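Local coordinates for protein GH62 arabinofuranosidase (Podospora anserina, PDB 4N4B) that hydrolyses terminal non-reducing alpha-L-arabinofuranosyl residues from arabinosides, and probably acts on the arabinose side groups of plant xylan, at residues F108-H113 with L193-P197; K114-L118 with S128-I133; V119-A125 with W163-V168; I153-G159 with D181-Y187. All blocks are in the same frame, centred on the assembly; numbering follows the deposited sequence. Where two conformers were deposited one is given.

Contact 1. Residues F108-H113 with L193-P197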
# COMPACT_ATOMS: atom_id res chain seq x y z
N PHE A 108 -5.03 -5.78 -8.02
CA PHE A 108 -6.26 -6.57 -7.77
C PHE A 108 -6.83 -7.00 -9.09
O PHE A 108 -6.62 -6.41 -10.14
CB PHE A 108 -7.29 -5.74 -6.94
CG PHE A 108 -7.69 -4.46 -7.57
CD1 PHE A 108 -8.76 -4.32 -8.42
CD2 PHE A 108 -6.97 -3.30 -7.26
CE1 PHE A 108 -9.10 -3.11 -8.99
CE2 PHE A 108 -7.27 -2.09 -7.86
CZ PHE A 108 -8.32 -2.01 -8.74
N TRP A 109 -7.63 -8.08 -8.99
CA TRP A 109 -8.44 -8.55 -10.17
C TRP A 109 -9.72 -7.77 -10.21
O TRP A 109 -10.43 -7.70 -9.22
CB TRP A 109 -8.73 -10.04 -9.94
CG TRP A 109 -9.58 -10.71 -11.00
CD1 TRP A 109 -10.85 -11.17 -10.75
CD2 TRP A 109 -9.24 -11.01 -12.31
NE1 TRP A 109 -11.28 -11.78 -11.87
CE2 TRP A 109 -10.37 -11.73 -12.87
CE3 TRP A 109 -8.12 -10.86 -13.07
CZ2 TRP A 109 -10.31 -12.29 -14.12
CZ3 TRP A 109 -8.07 -11.37 -14.37
CH2 TRP A 109 -9.22 -12.04 -14.90
N PHE A 110 -10.03 -7.18 -11.36
CA PHE A 110 -11.33 -6.45 -11.48
C PHE A 110 -12.26 -7.37 -12.27
O PHE A 110 -12.17 -7.51 -13.51
CB PHE A 110 -11.13 -5.13 -12.15
CG PHE A 110 -12.38 -4.30 -12.15
CD1 PHE A 110 -12.89 -3.79 -11.00
CD2 PHE A 110 -13.05 -4.00 -13.36
CE1 PHE A 110 -14.06 -3.05 -10.98
CE2 PHE A 110 -14.19 -3.28 -13.35
CZ PHE A 110 -14.74 -2.84 -12.18
N ALA A 111 -13.09 -8.02 -11.48
CA ALA A 111 -13.91 -9.13 -12.04
C ALA A 111 -14.84 -8.68 -13.18
O ALA A 111 -14.83 -9.42 -14.18
CB ALA A 111 -14.63 -9.81 -10.89
N PRO A 112 -15.38 -7.50 -13.18
CA PRO A 112 -16.24 -7.11 -14.35
C PRO A 112 -15.54 -7.08 -15.65
O PRO A 112 -16.14 -7.13 -16.70
CB PRO A 112 -16.84 -5.74 -13.90
CG PRO A 112 -16.85 -5.83 -12.40
CD PRO A 112 -15.57 -6.58 -12.08
N HIS A 113 -14.22 -6.84 -15.70
CA HIS A 113 -13.49 -6.73 -16.90
C HIS A 113 -12.59 -7.96 -17.21
O HIS A 113 -11.98 -8.00 -18.28
CB HIS A 113 -12.57 -5.51 -16.86
CG HIS A 113 -13.29 -4.21 -16.88
ND1 HIS A 113 -12.69 -3.00 -16.65
CD2 HIS A 113 -14.62 -3.93 -17.10
CE1 HIS A 113 -13.57 -2.02 -16.81
NE2 HIS A 113 -14.74 -2.58 -17.15
N LEU A 193 -19.61 0.88 -10.05
CA LEU A 193 -18.96 -0.34 -10.41
C LEU A 193 -18.89 -0.49 -11.91
O LEU A 193 -17.88 -0.90 -12.51
CB LEU A 193 -19.56 -1.59 -9.71
CG LEU A 193 -18.88 -2.92 -9.97
CD1 LEU A 193 -17.45 -2.96 -9.35
CD2 LEU A 193 -19.72 -4.09 -9.44
N GLU A 194 -20.02 -0.18 -12.58
CA GLU A 194 -20.14 -0.34 -13.98
C GLU A 194 -19.36 0.65 -14.82
O GLU A 194 -19.01 0.34 -15.98
CB GLU A 194 -21.71 -0.32 -14.36
CG GLU A 194 -22.58 -1.41 -13.64
CD GLU A 194 -22.96 -1.16 -12.11
OE1 GLU A 194 -22.77 -0.06 -11.43
OE2 GLU A 194 -23.51 -2.15 -11.52
N GLN A 195 -19.02 1.80 -14.22
CA GLN A 195 -18.29 2.83 -14.91
C GLN A 195 -16.74 2.72 -14.71
O GLN A 195 -15.99 3.15 -15.56
CB GLN A 195 -18.73 4.18 -14.43
CG GLN A 195 -20.17 4.61 -14.82
CD GLN A 195 -20.39 5.93 -14.13
OE1 GLN A 195 -19.86 6.95 -14.57
NE2 GLN A 195 -20.93 5.91 -12.92
N PHE A 196 -16.37 2.08 -13.61
CA PHE A 196 -14.93 1.96 -13.26
C PHE A 196 -14.15 1.48 -14.45
O PHE A 196 -14.55 0.50 -15.11
CB PHE A 196 -14.82 1.03 -12.10
CG PHE A 196 -13.34 0.90 -11.65
CD1 PHE A 196 -12.51 -0.03 -12.22
CD2 PHE A 196 -12.84 1.76 -10.70
CE1 PHE A 196 -11.14 -0.15 -11.79
CE2 PHE A 196 -11.47 1.71 -10.30
CZ PHE A 196 -10.67 0.73 -10.84
N PRO A 197 -12.98 2.08 -14.78
CA PRO A 197 -12.25 3.10 -14.02
C PRO A 197 -12.65 4.52 -14.29
O PRO A 197 -12.06 5.47 -13.73
CB PRO A 197 -10.80 2.85 -14.46
CG PRO A 197 -10.95 2.42 -15.92
CD PRO A 197 -12.18 1.56 -15.90
O HOH W 1 -17.80 -2.81 -16.79
O HOH W 2 -16.13 0.27 -17.34
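F110 and F196 meet at the centre of this contact. CD1 of F196 lies over one face of the F110 ring, displaced toward its rim and 3.6 Å from F110 CZ; the two planes are inclined by 41°, neither stacked nor edge-to-face. The opposite face of F110 is taken by P112 CD, over the ring centre. L193 works at the margin: its CD1 touches F110 CE1 at 3.8 Å, while its backbone O lies at the edge of the same ring, in plane. At its para end F196 meets F108, which comes from the opposite direction, CZ to CZ at 4.2 Å. The fold here is a beta-propeller, and the packing brings the turn after strand 103-110 of one four-stranded sheet against the loop between strands 185-192 and 204-208 of another. F196 reaches across because its CG stands anti to the backbone N (chi1 -178°), and a cis peptide bond follows it before P197. H113 closes the solvent side. Its CE1 is 3.2 Å from F196 O, and water 2, in the plane of the imidazole, lies 3.2 Å from H113 NE2 and 2.7 Å from F196 O, to which it probably donates, with E194 O competing. Farther out, Y117 OH bonds H113 ND1 and so fixes the turn of the imidazole, while C175 of strand 174-180 packs on F110, L193 and F196.

Contact 2. Residues K114-L118 with S128-I133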
# COMPACT_ATOMS: atom_id res chain seq x y z
N LYS A 114 -12.50 -8.86 -16.27
CA LYS A 114 -11.61 -9.96 -16.32
C LYS A 114 -10.18 -9.55 -16.73
O LYS A 114 -9.48 -9.98 -17.58
CB LYS A 114 -12.10 -11.04 -17.32
CG LYS A 114 -13.36 -11.68 -16.77
CD LYS A 114 -13.75 -12.68 -17.86
CE LYS A 114 -15.25 -13.00 -17.91
NZ LYS A 114 -15.75 -13.53 -16.62
N LEU A 115 -9.72 -8.52 -15.97
CA LEU A 115 -8.37 -7.93 -16.10
C LEU A 115 -7.88 -7.63 -14.70
O LEU A 115 -8.60 -7.26 -13.77
CB LEU A 115 -8.39 -6.62 -16.83
CG LEU A 115 -8.68 -6.61 -18.34
CD1 LEU A 115 -8.88 -5.19 -18.84
CD2 LEU A 115 -7.64 -7.37 -19.13
N TRP A 116 -6.54 -7.86 -14.57
CA TRP A 116 -5.88 -7.30 -13.39
C TRP A 116 -5.65 -5.81 -13.65
O TRP A 116 -5.28 -5.40 -14.73
CB TRP A 116 -4.51 -7.97 -13.25
CG TRP A 116 -4.54 -9.47 -13.03
CD1 TRP A 116 -4.48 -10.41 -13.98
CD2 TRP A 116 -4.71 -10.13 -11.77
NE1 TRP A 116 -4.59 -11.65 -13.38
CE2 TRP A 116 -4.74 -11.54 -12.03
CE3 TRP A 116 -4.86 -9.71 -10.45
CZ2 TRP A 116 -4.90 -12.48 -10.99
CZ3 TRP A 116 -5.02 -10.62 -9.49
CH2 TRP A 116 -5.08 -12.00 -9.76
N TYR A 117 -5.79 -5.09 -12.56
CA TYR A 117 -5.47 -3.65 -12.46
C TYR A 117 -4.26 -3.46 -11.57
O TYR A 117 -4.20 -4.08 -10.51
CB TYR A 117 -6.67 -2.82 -11.94
CG TYR A 117 -7.70 -2.50 -13.04
CD1 TYR A 117 -8.47 -3.51 -13.62
CD2 TYR A 117 -7.87 -1.20 -13.52
CE1 TYR A 117 -9.35 -3.22 -14.64
CE2 TYR A 117 -8.76 -0.91 -14.57
CZ TYR A 117 -9.49 -1.93 -15.10
OH TYR A 117 -10.41 -1.64 -16.13
N LEU A 118 -3.40 -2.54 -11.96
CA LEU A 118 -2.32 -2.01 -11.16
C LEU A 118 -2.52 -0.49 -11.05
O LEU A 118 -2.48 0.16 -12.04
CB LEU A 118 -1.01 -2.38 -11.80
CG LEU A 118 0.28 -2.22 -10.88
CD1 LEU A 118 0.26 -3.32 -9.84
CD2 LEU A 118 1.52 -2.24 -11.75
N SER A 128 -2.80 0.74 -14.83
CA SER A 128 -2.49 -0.15 -15.95
C SER A 128 -3.34 -1.39 -15.79
O SER A 128 -3.76 -1.74 -14.71
CB SER A 128 -1.04 -0.46 -15.96
OG SER A 128 -0.25 0.65 -16.32
N THR A 129 -3.52 -2.10 -16.91
CA THR A 129 -4.20 -3.39 -16.91
C THR A 129 -3.38 -4.49 -17.56
O THR A 129 -2.44 -4.21 -18.27
CB THR A 129 -5.58 -3.36 -17.56
OG1 THR A 129 -5.43 -3.02 -18.90
CG2 THR A 129 -6.56 -2.37 -16.85
N ASN A 130 -3.77 -5.71 -17.22
CA ASN A 130 -3.05 -6.89 -17.78
C ASN A 130 -3.97 -8.10 -17.64
O ASN A 130 -4.48 -8.33 -16.56
CB ASN A 130 -1.74 -7.06 -17.02
CG ASN A 130 -0.79 -8.05 -17.62
OD1 ASN A 130 -1.16 -8.93 -18.43
ND2 ASN A 130 0.44 -7.98 -17.24
N PRO A 131 -4.19 -8.91 -18.71
CA PRO A 131 -4.99 -10.10 -18.49
C PRO A 131 -4.26 -11.18 -17.71
O PRO A 131 -4.98 -12.10 -17.20
CB PRO A 131 -5.21 -10.58 -19.94
CG PRO A 131 -4.17 -9.98 -20.76
CD PRO A 131 -3.79 -8.67 -20.09
N ASP A 132 -2.92 -11.13 -17.57
CA ASP A 132 -2.21 -12.22 -16.89
C ASP A 132 -1.12 -11.61 -15.96
O ASP A 132 -0.12 -11.07 -16.43
CB ASP A 132 -1.51 -13.06 -17.95
CG ASP A 132 -0.71 -14.31 -17.37
OD1 ASP A 132 -0.79 -14.49 -16.17
OD2 ASP A 132 -0.20 -15.08 -18.23
N ILE A 133 -1.38 -11.78 -14.68
CA ILE A 133 -0.45 -11.22 -13.65
C ILE A 133 0.94 -11.81 -13.80
O ILE A 133 1.93 -11.17 -13.36
CB ILE A 133 -1.04 -11.46 -12.29
CG1 ILE A 133 -0.31 -10.55 -11.24
CG2 ILE A 133 -0.99 -12.92 -11.84
CD1 ILE A 133 -0.98 -10.61 -9.91
O HOH W 3 -7.65 -12.43 -18.05
O HOH W 4 -3.45 -14.27 -14.27
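W116 and N130 exchange backbone hydrogen bonds in both directions, W116 N to N130 O and N130 N to W116 O, each 2.9 Å long. L118 and S128 repeat the exchange two residues on, with straighter bonds: 172° at the hydrogen for L118 N to S128 O. These are two of the hydrogen-bonded pairs of an antiparallel beta hairpin, strands 115-121 and 125-130, at the middle of one four-stranded sheet of the propeller. Between them Y117 and T129 form a non-hydrogen-bonded pair, where T129 CA approaches W116 O at 3.2 Å in a CA-H...O contact. Where strand 125-130 ends, N130 OD1 accepts from D132 N at 2.9 Å, an Asx turn in which the donor stands above the amide plane rather than on a lone pair. The turn carries I133 back over the indole of W116. Its CB sits above the five-membered ring, CG2 lies just past the CE2-CZ2 edge, and CD1 is over the six-membered ring near CE3 and CZ3, so that three carbons of one isoleucine spread along a single face. I55 and I53 of strand 46-55, in the neighbouring sheet, also pack on W116. Water 4 accepts from both W116 NE1 and I133 N, two N-H donors 3.5 Å apart that cannot bond each other. On the sheet face that bears Y117, L115 CD1 rests against T129 CB at 4.0 Å. With CG2 anti to its carbonyl carbon, T129 lies alongside Y117 and places that methyl 3.5 Å from the centroid of the phenol ring, 13° off the ring normal.

Contact 3. Residues V119-A125 with W163-V168. With TRS (2-amino-2-hydroxymethyl-propane-1,3-diol), chain D.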
# COMPACT_ATOMS: atom_id res chain seq x y z
N VAL A 119 -2.82 -0.07 -9.81
CA VAL A 119 -3.05 1.35 -9.51
C VAL A 119 -1.80 1.89 -8.91
O VAL A 119 -1.16 1.24 -8.09
CB VAL A 119 -4.24 1.42 -8.56
CG1 VAL A 119 -4.49 2.81 -7.97
CG2 VAL A 119 -5.54 0.98 -9.32
N TYR A 120 -1.43 3.12 -9.26
CA TYR A 120 -0.16 3.74 -8.86
C TYR A 120 -0.22 5.22 -9.18
O TYR A 120 -1.17 5.73 -9.69
CB TYR A 120 1.06 3.03 -9.53
CG TYR A 120 0.96 2.98 -10.99
CD1 TYR A 120 0.37 1.89 -11.64
CD2 TYR A 120 1.50 3.94 -11.81
CE1 TYR A 120 0.31 1.89 -13.01
CE2 TYR A 120 1.43 3.95 -13.21
CZ TYR A 120 0.82 2.90 -13.81
OH TYR A 120 0.78 2.83 -15.19
N GLN A 121 0.81 5.92 -8.76
CA GLN A 121 0.93 7.35 -8.99
C GLN A 121 1.94 7.66 -10.08
O GLN A 121 2.97 6.97 -10.21
CB GLN A 121 1.25 8.09 -7.72
CG GLN A 121 2.71 7.91 -7.28
CD GLN A 121 2.84 7.89 -5.80
OE1 GLN A 121 2.06 7.30 -5.07
NE2 GLN A 121 3.90 8.54 -5.28
N ASN A 122 1.70 8.73 -10.80
CA ASN A 122 2.61 9.19 -11.82
C ASN A 122 2.65 10.76 -11.85
O ASN A 122 3.05 11.32 -12.84
CB ASN A 122 2.33 8.69 -13.21
CG ASN A 122 1.09 9.32 -13.82
OD1 ASN A 122 0.24 9.81 -13.07
ND2 ASN A 122 0.97 9.24 -15.12
N GLY A 123 2.23 11.38 -10.73
CA GLY A 123 1.92 12.84 -10.75
C GLY A 123 0.44 13.06 -10.79
O GLY A 123 -0.04 14.04 -10.24
N ASN A 124 -0.30 12.08 -11.33
CA ASN A 124 -1.75 11.93 -11.21
C ASN A 124 -1.96 10.58 -10.55
O ASN A 124 -1.02 9.94 -10.07
CB ASN A 124 -2.36 12.08 -12.62
CG ASN A 124 -3.84 12.40 -12.66
OD1 ASN A 124 -4.71 11.86 -12.07
ND2 ASN A 124 -4.12 13.29 -13.62
N ALA A 125 -3.21 10.12 -10.46
CA ALA A 125 -3.62 8.80 -10.04
C ALA A 125 -3.76 7.97 -11.33
O ALA A 125 -4.56 8.38 -12.22
CB ALA A 125 -4.93 8.84 -9.29
N TRP A 163 1.05 14.49 -4.00
CA TRP A 163 -0.10 13.67 -4.22
C TRP A 163 0.34 12.22 -4.48
O TRP A 163 0.92 11.92 -5.43
CB TRP A 163 -0.89 14.24 -5.40
CG TRP A 163 -2.24 13.62 -5.63
CD1 TRP A 163 -3.02 12.97 -4.74
CD2 TRP A 163 -2.99 13.68 -6.83
NE1 TRP A 163 -4.20 12.60 -5.33
CE2 TRP A 163 -4.20 13.04 -6.62
CE3 TRP A 163 -2.75 14.25 -8.08
CZ2 TRP A 163 -5.16 12.94 -7.59
CZ3 TRP A 163 -3.71 14.11 -9.05
CH2 TRP A 163 -4.87 13.47 -8.80
N VAL A 164 -0.00 11.37 -3.53
CA VAL A 164 0.62 10.06 -3.40
C VAL A 164 -0.37 9.00 -2.93
O VAL A 164 -1.38 9.27 -2.41
CB VAL A 164 1.84 10.09 -2.43
CG1 VAL A 164 2.87 11.08 -2.92
CG2 VAL A 164 1.41 10.39 -1.00
N ASP A 165 0.03 7.77 -3.16
CA ASP A 165 -0.49 6.60 -2.52
C ASP A 165 -1.98 6.29 -2.80
O ASP A 165 -2.79 6.36 -1.97
CB ASP A 165 -0.11 6.61 -1.04
CG ASP A 165 1.42 6.62 -0.82
OD1 ASP A 165 2.10 6.36 -1.78
OD2 ASP A 165 1.85 6.86 0.26
N MET A 166 -2.19 5.89 -4.04
CA MET A 166 -3.49 5.66 -4.63
C MET A 166 -4.03 4.27 -4.30
O MET A 166 -3.37 3.32 -4.39
CB MET A 166 -3.41 5.85 -6.15
CG MET A 166 -2.60 7.05 -6.58
SD MET A 166 -3.35 8.60 -5.98
CE MET A 166 -2.09 9.81 -6.52
N TRP A 167 -5.28 4.23 -3.90
CA TRP A 167 -5.86 2.97 -3.41
C TRP A 167 -7.31 2.85 -3.86
O TRP A 167 -8.12 3.71 -3.51
CB TRP A 167 -5.80 2.90 -1.86
CG TRP A 167 -6.33 1.66 -1.34
CD1 TRP A 167 -7.67 1.32 -1.06
CD2 TRP A 167 -5.57 0.52 -0.93
NE1 TRP A 167 -7.72 0.05 -0.57
CE2 TRP A 167 -6.46 -0.49 -0.46
CE3 TRP A 167 -4.21 0.21 -0.96
CZ2 TRP A 167 -6.06 -1.69 0.00
CZ3 TRP A 167 -3.80 -1.04 -0.50
CH2 TRP A 167 -4.70 -1.96 -0.07
N VAL A 168 -7.66 1.78 -4.56
CA VAL A 168 -9.08 1.49 -4.94
C VAL A 168 -9.60 0.41 -4.07
O VAL A 168 -8.97 -0.61 -3.76
CB VAL A 168 -9.12 1.06 -6.40
CG1 VAL A 168 -10.51 0.52 -6.81
CG2 VAL A 168 -8.70 2.20 -7.36
C TRS D . 5.95 7.12 -1.10
C1 TRS D . 6.94 6.81 -2.21
C2 TRS D . 5.10 5.93 -0.59
C3 TRS D . 5.02 8.30 -1.51
N TRS D . 6.64 7.60 0.18
O1 TRS D . 7.89 5.71 -1.79
O2 TRS D . 4.35 6.22 0.62
O3 TRS D . 4.28 7.80 -2.62
O HOH W 5 0.17 5.31 -5.61
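This is a buried contact between the second strand of one propeller sheet, 115-121, and the first strand of the next, 164-170; side chains rather than paired backbones join them. The one direct hydrogen bond runs from D165 N to Q121 OE1, 2.8 Å and nearly straight at 177°, with the donor above the amide plane. Water 5 accepts from M166 N and lies 2.8 Å from Q121 OE1, to which it probably donates, though other acceptors are in reach. The bend at chi2 (-146°) sets the Q121 amide between D165 N, met by OE1, and a Tris molecule, met by NE2. M166 fills the space between the strands: CB touches V119 CG1 at 3.7 Å, SD meets A125 CB, and CE lies over the W163 indole. V119 CG2 continues the apolar seam to V168 CG2.

The Tris is probably from the crystallisation liquor. Its O3 accepts from Q121 NE2 and donates to D165 OD1 (2.7 Å), while O2 gives a 2.6 Å bond to D165 OD2. K48, D49 and H285, a known calcium-binding residue of this protein, also bond it. Such a polar cluster is characteristic of the central pocket of a five-bladed propeller glycosidase.

Contact 4. Residues I153-G159 with D181-Y187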
# COMPACT_ATOMS: atom_id res chain seq x y z
N ILE A 153 -9.73 20.56 -4.87
CA ILE A 153 -9.71 20.33 -3.45
C ILE A 153 -8.32 19.91 -2.96
O ILE A 153 -7.85 20.28 -1.87
CB ILE A 153 -10.79 19.45 -2.94
CG1 ILE A 153 -10.95 19.59 -1.43
CG2 ILE A 153 -10.53 18.00 -3.36
CD1 ILE A 153 -12.22 18.92 -0.93
N ILE A 154 -7.59 19.11 -3.77
CA ILE A 154 -6.28 18.68 -3.36
C ILE A 154 -5.34 19.86 -3.58
O ILE A 154 -4.54 20.15 -2.71
CB ILE A 154 -5.87 17.43 -4.23
CG1 ILE A 154 -6.81 16.31 -3.91
CG2 ILE A 154 -4.43 17.03 -3.87
CD1 ILE A 154 -6.52 15.00 -4.64
N GLU A 155 -5.42 20.63 -4.68
CA GLU A 155 -4.54 21.80 -4.86
C GLU A 155 -4.74 22.77 -3.68
O GLU A 155 -3.75 23.38 -3.26
CB GLU A 155 -4.98 22.52 -6.14
CG GLU A 155 -4.14 23.55 -6.77
CD GLU A 155 -4.65 23.56 -8.22
OE1 GLU A 155 -5.90 23.75 -8.40
OE2 GLU A 155 -3.88 23.19 -9.14
N GLN A 156 -5.96 22.90 -3.17
CA GLN A 156 -6.23 23.91 -2.12
C GLN A 156 -5.65 23.46 -0.79
O GLN A 156 -5.39 24.29 0.09
CB GLN A 156 -7.70 24.10 -2.03
CG GLN A 156 -8.36 24.92 -3.11
CD GLN A 156 -9.91 24.78 -3.02
OE1 GLN A 156 -10.48 23.90 -2.34
NE2 GLN A 156 -10.58 25.59 -3.79
N ASN A 157 -5.37 22.14 -0.58
CA ASN A 157 -5.07 21.63 0.73
C ASN A 157 -3.67 21.02 0.83
O ASN A 157 -3.15 20.74 1.92
CB ASN A 157 -6.06 20.62 1.19
CG ASN A 157 -7.39 21.22 1.52
OD1 ASN A 157 -8.39 21.22 0.72
ND2 ASN A 157 -7.46 21.79 2.71
N ILE A 158 -3.02 20.80 -0.31
CA ILE A 158 -1.73 20.04 -0.35
C ILE A 158 -0.54 20.76 0.31
O ILE A 158 0.41 20.16 0.75
CB ILE A 158 -1.42 19.66 -1.81
CG1 ILE A 158 -0.18 18.79 -1.93
CG2 ILE A 158 -1.25 20.92 -2.68
CD1 ILE A 158 -0.19 17.95 -3.18
N GLY A 159 -0.58 22.10 0.29
CA GLY A 159 0.50 22.81 0.99
C GLY A 159 1.80 22.53 0.30
O GLY A 159 1.87 22.61 -0.96
N ASP A 181 -2.04 13.50 0.47
CA ASP A 181 -1.26 14.69 0.05
C ASP A 181 0.01 14.96 0.83
O ASP A 181 0.63 15.96 0.60
CB ASP A 181 -2.09 15.98 -0.03
CG ASP A 181 -2.76 16.38 1.28
OD1 ASP A 181 -2.49 15.79 2.31
OD2 ASP A 181 -3.54 17.31 1.21
N ASP A 182 0.37 14.08 1.75
CA ASP A 182 1.54 14.29 2.60
C ASP A 182 1.36 15.57 3.41
O ASP A 182 2.33 16.21 3.82
CB ASP A 182 2.81 14.37 1.76
CG ASP A 182 3.45 13.02 1.53
OD1 ASP A 182 2.88 12.01 1.99
OD2 ASP A 182 4.52 12.96 0.89
N ASN A 183 0.10 15.95 3.64
CA ASN A 183 -0.25 17.19 4.39
C ASN A 183 -1.34 17.01 5.30
O ASN A 183 -1.85 18.01 5.83
CB ASN A 183 -0.47 18.36 3.44
CG ASN A 183 -0.22 19.69 4.11
OD1 ASN A 183 0.76 19.81 4.86
ND2 ASN A 183 -0.97 20.66 3.73
N GLY A 184 -1.74 15.79 5.61
CA GLY A 184 -2.74 15.49 6.59
C GLY A 184 -4.14 15.26 6.11
O GLY A 184 -5.03 15.02 6.84
N GLN A 185 -4.31 15.24 4.77
CA GLN A 185 -5.63 14.88 4.23
C GLN A 185 -5.60 13.48 3.62
O GLN A 185 -4.55 13.02 3.08
CB GLN A 185 -6.07 15.78 3.12
CG GLN A 185 -6.52 17.20 3.51
CD GLN A 185 -5.49 18.02 4.22
OE1 GLN A 185 -4.41 18.33 3.72
NE2 GLN A 185 -5.85 18.34 5.42
N LEU A 186 -6.68 12.79 3.76
CA LEU A 186 -7.01 11.56 3.06
C LEU A 186 -8.19 11.86 2.19
O LEU A 186 -9.26 12.23 2.75
CB LEU A 186 -7.32 10.43 4.01
CG LEU A 186 -7.62 9.07 3.37
CD1 LEU A 186 -6.50 8.38 2.64
CD2 LEU A 186 -8.21 8.11 4.39
N TYR A 187 -8.07 11.72 0.85
CA TYR A 187 -9.12 12.04 -0.13
C TYR A 187 -9.81 10.79 -0.60
O TYR A 187 -9.23 9.80 -0.66
CB TYR A 187 -8.52 12.77 -1.33
CG TYR A 187 -7.84 14.05 -0.98
CD1 TYR A 187 -8.55 15.20 -0.77
CD2 TYR A 187 -6.50 14.11 -0.85
CE1 TYR A 187 -7.92 16.37 -0.39
CE2 TYR A 187 -5.86 15.28 -0.47
CZ TYR A 187 -6.59 16.41 -0.28
OH TYR A 187 -5.95 17.56 0.10
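I154 packs over one face of the Y187 ring, and the tyrosine can be followed outward from strand 185-192. CB leaves the backbone with CG anti to the carbonyl carbon (chi1 -60°), which lays the ring against helix 152-157. From CG to CZ every ring carbon touches I154 CG1, which stands over the centre 3.5 Å from the ring centroid and 4° off the normal, a CH-pi contact. I154 CD1 adds to it above CG and CD2. CE1 has I153 CG2 at 4.3 Å. At the tip, OH lies 3.3 Å from N157 CB, which comes in at the ring edge, and donates a 2.7 Å hydrogen bond to D181 OD2 from above the carboxylate plane. That carboxylate organises the hairpin turn between strands 174-180 and 185-192. D181 OD1 accepts from N183 N, the Asx turn bond, and from Q185 N, which arrives from the opposite face on the syn side. The turn in its place presents N183, whose ND2 gives N157 O a 2.8 Å hydrogen bond with the acceptor lying in the amide plane. I158 CG1 slides past D181 CB at 3.9 Å. One carboxylate thus takes at least three hydrogen bonds, which would be expected to favour its ionised form, and through the tyrosine hydroxyl and the N183 amide it couples the turn to N157 and the backbone that follows helix 152-157.

In the fold
From the N terminus, strand 103-110 turns into 115-121, the strand that serves both contact 2 and contact 3. Contact 2 closes first, a short hairpin loop within one propeller sheet. Contact 3 crosses it in sequence, running from the far half of strand 115-121 to the first strand of the next sheet, 164-170. Contact 4 in turn crosses contact 3, tying helix 152-157, in the connection between the sheets, to the turn ahead of strand 185-192. Contact 1 closes last, and the other three nest inside its loop. Contacts 1 and 3 join the same two sheets at different levels and touch through F108, V119, V168 and F196, whereas contact 4 meets contact 3 around W163.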